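Local coordinates for protein TbpB (PDB 3HOL) that probably binds host transferrin at the bacterial surface as the lipoprotein component of a transferrin receptor used for iron acquisition, at residues V386-N391 against E463-N468; F408-G413 against A482-Q487. All coordinates share one frame; numbering follows the deposited sequence.

Contact 1 of 2, residues V386-N391 against E463-N468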
loop_
_atom_site.group_PDB
_atom_site.type_symbol
_atom_site.label_atom_id
_atom_site.label_comp_id
_atom_site.label_asym_id
_atom_site.label_seq_id
_atom_site.Cartn_x
_atom_site.Cartn_y
_atom_site.Cartn_z
ATOM N N VAL A 386 -17.094 4.830 23.412
ATOM C CA VAL A 386 -18.280 5.661 23.391
ATOM C C VAL A 386 -18.113 6.676 24.511
ATOM O O VAL A 386 -17.728 6.304 25.618
ATOM C CB VAL A 386 -19.580 4.854 23.559
ATOM C CG1 VAL A 386 -20.785 5.777 23.393
ATOM C CG2 VAL A 386 -19.682 3.683 22.533
ATOM N N SER A 387 -18.386 7.950 24.215
ATOM C CA SER A 387 -18.143 9.043 25.187
ATOM C C SER A 387 -19.264 10.059 25.278
ATOM O O SER A 387 -19.863 10.452 24.251
ATOM C CB SER A 387 -16.850 9.807 24.859
ATOM O OG SER A 387 -15.726 8.971 24.976
ATOM N N LYS A 388 -19.510 10.511 26.512
ATOM C CA LYS A 388 -20.422 11.605 26.782
ATOM C C LYS A 388 -19.879 12.351 27.979
ATOM O O LYS A 388 -18.777 12.895 27.898
ATOM C CB LYS A 388 -21.813 11.075 27.076
ATOM C CG LYS A 388 -22.738 11.278 25.934
ATOM C CD LYS A 388 -23.520 12.535 26.060
ATOM C CE LYS A 388 -24.990 12.209 26.134
ATOM N NZ LYS A 388 -25.783 13.448 26.392
ATOM N N GLU A 389 -20.614 12.363 29.099
ATOM C CA GLU A 389 -20.007 12.814 30.385
ATOM C C GLU A 389 -18.955 11.804 30.850
ATOM O O GLU A 389 -17.944 12.162 31.460
ATOM C CB GLU A 389 -21.061 13.003 31.478
ATOM C CG GLU A 389 -22.082 14.038 31.165
ATOM C CD GLU A 389 -23.315 13.467 30.498
ATOM O OE1 GLU A 389 -23.247 12.362 29.918
ATOM O OE2 GLU A 389 -24.368 14.131 30.546
ATOM N N ASN A 390 -19.192 10.538 30.532
ATOM C CA ASN A 390 -18.331 9.427 30.930
ATOM C C ASN A 390 -17.673 8.789 29.697
ATOM O O ASN A 390 -18.024 9.128 28.565
ATOM C CB ASN A 390 -19.198 8.347 31.585
ATOM C CG ASN A 390 -19.484 8.612 33.053
ATOM O OD1 ASN A 390 -18.915 9.528 33.669
ATOM N ND2 ASN A 390 -20.360 7.799 33.633
ATOM N N ASN A 391 -16.759 7.843 29.918
ATOM C CA ASN A 391 -16.245 6.975 28.838
ATOM C C ASN A 391 -16.663 5.503 28.994
ATOM O O ASN A 391 -16.870 5.032 30.121
ATOM C CB ASN A 391 -14.712 7.032 28.745
ATOM C CG ASN A 391 -14.207 8.402 28.382
ATOM O OD1 ASN A 391 -14.709 9.055 27.449
ATOM N ND2 ASN A 391 -13.189 8.859 29.120
ATOM N N GLU A 463 -27.931 10.694 31.695
ATOM C CA GLU A 463 -28.857 10.135 30.714
ATOM C C GLU A 463 -28.099 9.069 29.902
ATOM O O GLU A 463 -26.863 9.143 29.741
ATOM C CB GLU A 463 -29.407 11.217 29.787
ATOM C CG GLU A 463 -30.260 12.300 30.474
ATOM C CD GLU A 463 -31.132 13.049 29.481
ATOM O OE1 GLU A 463 -30.598 13.834 28.644
ATOM O OE2 GLU A 463 -32.371 12.833 29.538
ATOM N N ASN A 464 -28.832 8.063 29.418
ATOM C CA ASN A 464 -28.245 7.090 28.497
ATOM C C ASN A 464 -27.810 7.753 27.201
ATOM O O ASN A 464 -28.504 8.635 26.696
ATOM C CB ASN A 464 -29.274 6.029 28.158
ATOM C CG ASN A 464 -29.528 5.086 29.295
ATOM O OD1 ASN A 464 -28.875 5.144 30.349
ATOM N ND2 ASN A 464 -30.478 4.187 29.085
ATOM N N VAL A 465 -26.688 7.320 26.632
ATOM C CA VAL A 465 -26.349 7.769 25.282
ATOM C C VAL A 465 -27.317 7.169 24.261
ATOM O O VAL A 465 -27.722 6.003 24.379
ATOM C CB VAL A 465 -24.899 7.412 24.872
ATOM C CG1 VAL A 465 -23.926 7.934 25.884
ATOM C CG2 VAL A 465 -24.725 5.888 24.683
ATOM N N LYS A 466 -27.668 7.966 23.255
ATOM C CA LYS A 466 -28.464 7.490 22.115
ATOM C C LYS A 466 -27.818 7.880 20.787
ATOM O O LYS A 466 -27.246 8.973 20.664
ATOM C CB LYS A 466 -29.882 8.049 22.168
ATOM C CG LYS A 466 -30.581 7.752 23.489
ATOM C CD LYS A 466 -31.910 8.460 23.599
ATOM C CE LYS A 466 -32.459 8.312 25.020
ATOM N NZ LYS A 466 -33.808 8.942 25.184
ATOM N N PHE A 467 -27.903 6.984 19.804
ATOM C CA PHE A 467 -27.428 7.269 18.461
ATOM C C PHE A 467 -28.471 6.834 17.438
ATOM O O PHE A 467 -29.096 5.772 17.588
ATOM C CB PHE A 467 -26.090 6.542 18.201
ATOM C CG PHE A 467 -24.941 7.084 19.003
ATOM C CD1 PHE A 467 -24.243 8.226 18.567
ATOM C CD2 PHE A 467 -24.558 6.476 20.204
ATOM C CE1 PHE A 467 -23.178 8.749 19.331
ATOM C CE2 PHE A 467 -23.485 6.981 20.969
ATOM C CZ PHE A 467 -22.794 8.128 20.524
ATOM N N ASN A 468 -28.682 7.673 16.426
ATOM C CA ASN A 468 -29.439 7.286 15.237
ATOM C C ASN A 468 -28.751 7.694 13.935
ATOM O O ASN A 468 -28.038 8.704 13.911
ATOM C CB ASN A 468 -30.836 7.906 15.263
ATOM C CG ASN A 468 -31.676 7.343 16.344
ATOM O OD1 ASN A 468 -32.448 6.391 16.122
ATOM N ND2 ASN A 468 -31.502 7.877 17.563
HETATM O O HOH W 1 -28.363 11.306 26.332
HETATM O O HOH W 2 -27.170 13.455 31.207
#

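Contact 2 of 2, residues F408-G413 against A482-Q487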
loop_
_atom_site.group_PDB
_atom_site.type_symbol
_atom_site.label_atom_id
_atom_site.label_comp_id
_atom_site.label_asym_id
_atom_site.label_seq_id
_atom_site.Cartn_x
_atom_site.Cartn_y
_atom_site.Cartn_z
ATOM N N PHE A 408 -24.002 -11.054 12.970
ATOM C CA PHE A 408 -24.593 -10.517 11.751
ATOM C C PHE A 408 -25.348 -11.611 11.021
ATOM O O PHE A 408 -24.895 -12.773 10.991
ATOM C CB PHE A 408 -23.493 -9.940 10.830
ATOM C CG PHE A 408 -22.642 -8.917 11.501
ATOM C CD1 PHE A 408 -22.969 -7.570 11.411
ATOM C CD2 PHE A 408 -21.536 -9.298 12.255
ATOM C CE1 PHE A 408 -22.215 -6.629 12.045
ATOM C CE2 PHE A 408 -20.744 -8.349 12.901
ATOM C CZ PHE A 408 -21.098 -7.008 12.805
ATOM N N ASP A 409 -26.514 -11.242 10.493
ATOM C CA ASP A 409 -27.259 -12.071 9.548
ATOM C C ASP A 409 -27.041 -11.473 8.188
ATOM O O ASP A 409 -27.252 -10.280 7.989
ATOM C CB ASP A 409 -28.757 -12.076 9.831
ATOM C CG ASP A 409 -29.095 -12.616 11.203
ATOM O OD1 ASP A 409 -28.207 -13.154 11.892
ATOM O OD2 ASP A 409 -30.266 -12.475 11.593
ATOM N N VAL A 410 -26.605 -12.319 7.262
ATOM C CA VAL A 410 -26.239 -11.873 5.935
ATOM C C VAL A 410 -27.082 -12.651 4.934
ATOM O O VAL A 410 -27.062 -13.889 4.900
ATOM C CB VAL A 410 -24.711 -12.089 5.660
ATOM C CG1 VAL A 410 -24.384 -11.884 4.175
ATOM C CG2 VAL A 410 -23.869 -11.182 6.549
ATOM N N ASP A 411 -27.802 -11.903 4.114
ATOM C CA ASP A 411 -28.623 -12.488 3.086
ATOM C C ASP A 411 -28.035 -12.023 1.750
ATOM O O ASP A 411 -28.328 -10.914 1.283
ATOM C CB ASP A 411 -30.061 -12.009 3.281
ATOM C CG ASP A 411 -30.991 -12.475 2.182
ATOM O OD1 ASP A 411 -30.500 -13.144 1.246
ATOM O OD2 ASP A 411 -32.213 -12.164 2.256
ATOM N N PHE A 412 -27.182 -12.853 1.156
ATOM C CA PHE A 412 -26.598 -12.519 -0.167
ATOM C C PHE A 412 -27.636 -12.426 -1.302
ATOM O O PHE A 412 -27.509 -11.584 -2.216
ATOM C CB PHE A 412 -25.485 -13.501 -0.542
ATOM C CG PHE A 412 -24.242 -13.366 0.307
ATOM C CD1 PHE A 412 -23.484 -12.193 0.292
ATOM C CD2 PHE A 412 -23.817 -14.415 1.110
ATOM C CE1 PHE A 412 -22.322 -12.077 1.071
ATOM C CE2 PHE A 412 -22.669 -14.302 1.896
ATOM C CZ PHE A 412 -21.921 -13.131 1.878
ATOM N N GLY A 413 -28.651 -13.296 -1.243
ATOM C CA GLY A 413 -29.736 -13.293 -2.240
ATOM C C GLY A 413 -30.412 -11.946 -2.388
ATOM O O GLY A 413 -30.508 -11.396 -3.505
ATOM N N ALA A 482 -15.870 -15.173 3.576
ATOM C CA ALA A 482 -16.094 -15.820 4.865
ATOM C C ALA A 482 -15.762 -14.915 6.039
ATOM O O ALA A 482 -15.965 -15.299 7.192
ATOM C CB ALA A 482 -15.251 -17.114 4.962
ATOM N N GLU A 483 -15.195 -13.739 5.759
ATOM C CA GLU A 483 -14.906 -12.750 6.793
ATOM C C GLU A 483 -15.558 -11.435 6.396
ATOM O O GLU A 483 -15.627 -11.093 5.203
ATOM C CB GLU A 483 -13.382 -12.568 6.977
ATOM C CG GLU A 483 -12.629 -13.910 7.279
ATOM C CD GLU A 483 -11.127 -13.770 7.462
ATOM O OE1 GLU A 483 -10.632 -12.638 7.451
ATOM O OE2 GLU A 483 -10.415 -14.797 7.651
ATOM N N LEU A 484 -16.044 -10.712 7.387
ATOM C CA LEU A 484 -16.574 -9.350 7.155
ATOM C C LEU A 484 -16.100 -8.416 8.254
ATOM O O LEU A 484 -15.726 -8.862 9.359
ATOM C CB LEU A 484 -18.112 -9.316 6.999
ATOM C CG LEU A 484 -19.064 -9.552 8.197
ATOM C CD1 LEU A 484 -19.236 -8.360 9.129
ATOM C CD2 LEU A 484 -20.416 -9.978 7.707
ATOM N N GLY A 485 -16.074 -7.121 7.948
ATOM C CA GLY A 485 -15.666 -6.127 8.934
ATOM C C GLY A 485 -16.147 -4.749 8.524
ATOM O O GLY A 485 -16.549 -4.538 7.374
ATOM N N GLY A 486 -16.087 -3.792 9.439
ATOM C CA GLY A 486 -16.454 -2.427 9.080
ATOM C C GLY A 486 -16.293 -1.493 10.254
ATOM O O GLY A 486 -15.730 -1.859 11.288
ATOM N N GLN A 487 -16.783 -0.271 10.089
ATOM C CA GLN A 487 -16.495 0.770 11.058
ATOM C C GLN A 487 -17.550 1.837 11.004
ATOM O O GLN A 487 -18.212 2.038 9.999
ATOM C CB GLN A 487 -15.132 1.397 10.791
ATOM C CG GLN A 487 -15.052 2.062 9.448
ATOM C CD GLN A 487 -13.729 1.825 8.754
ATOM O OE1 GLN A 487 -13.435 0.712 8.249
ATOM N NE2 GLN A 487 -12.918 2.879 8.696
#

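Contact 1 of 2, residues V386-N391 against E463-N468
Val386, the next-to-last residue of strand 375-387, sends CG1 into the notch between Val465 and Phe467. Its chi1 of -175° sets CG1 anti to the backbone N, and from there the methyl reaches the edge of the Phe467 ring, near the ring plane; Val386 CG1 lies 3.8 Å from Phe467 CE2. Val386 CG1 also lies 4.1 Å from Val465 CG2, and Val497 of strand 495-508 touches both Val386 and Phe467, so a compact branched residue suits this buried corner. Ser387 turns its CB away and serves its own hairpin: its OG donates to Asn391 OD1, with the donor tilted 21° from the carbonyl plane. The hairpin joins strands 375-387 and 391-394 at one end of the C-lobe beta barrel, and the loop leading into strand 470-477 packs against it. Lys388, whose N bonds to Asn390 O across the turn, contributes its aliphatic stem: Lys388 CG lies 3.5 Å from Val465 CG1, the two side chains passing flank to flank and pointing opposite ways. A long chain fits here because its apolar part can rest on valine while NZ bonds weakly to a water that donates to Asn464 O. Lys388 NZ stays 5.3 Å from Glu463 OE1, too far for a salt bridge, though the opposite charges probably attract. Glu389 reaches the loop through a second water, which donates to its OE2 and accepts from Glu463 N.

Contact 2 of 2, residues F408-G413 against A482-Q487
The strands containing Phe408 and Leu484 are not paired with each other: their closest CA atoms, those of Phe408 and Leu484, stand 9.3 Å apart, and no hydrogen bond joins the two segments. Contact is made by side chains alone, across the interior. Phe408 and Val410, two residues apart on strand 405-411, direct their CB atoms toward the other segment, whereas Asp409 between them turns away and forms a salt bridge with Lys377. The alternation suits a strand of this barrel, whose Phe408 and Val410 face the packed interior while Asp409 faces outward. Both strands belong to the C-lobe beta barrel, an antiparallel sheet curled on itself, in which strands 375-387 and 495-508 come between them on one path round the wall.

Leu484 answers with both its methyls. A chi1 of 71° places CG between the backbone N and the carbonyl carbon, and the fork then divides over its two neighbours. Leu484 CD1 sits over one face of the Phe408 ring in a CH-pi contact, 4.0 Å from the ring centroid and only 12° off the normal. Leu484 CD2 meets Val410 CG2 at 3.8 Å. A forked leucine can thus touch an aromatic face and a valine methyl at once. Val410 is used on its other branch too: Val410 CG1 lies over the centre of the Phe412 ring, 3.5 Å above its plane. Tyr378 and Leu417 touch both Val410 and Leu484, while the Phe408 ring also meets that of Phe501.

Contacts 1 and 2 belong to the same C-lobe barrel but lie well apart in it, their centres about 27 Å from each other and their nearest atoms about 12 Å apart, without touching. Strand 375-387 relates them: it ends in residues 386-387 of contact 1 and, nearer its start, pairs with strand 405-411 of contact 2. Strand 495-508 reaches both as well, giving Val497 to the first and Phe501 to the second. Along the chain their segments alternate. Contact 1 lies at an end of the barrel, contact 2 inside it, between strands that are not neighbours.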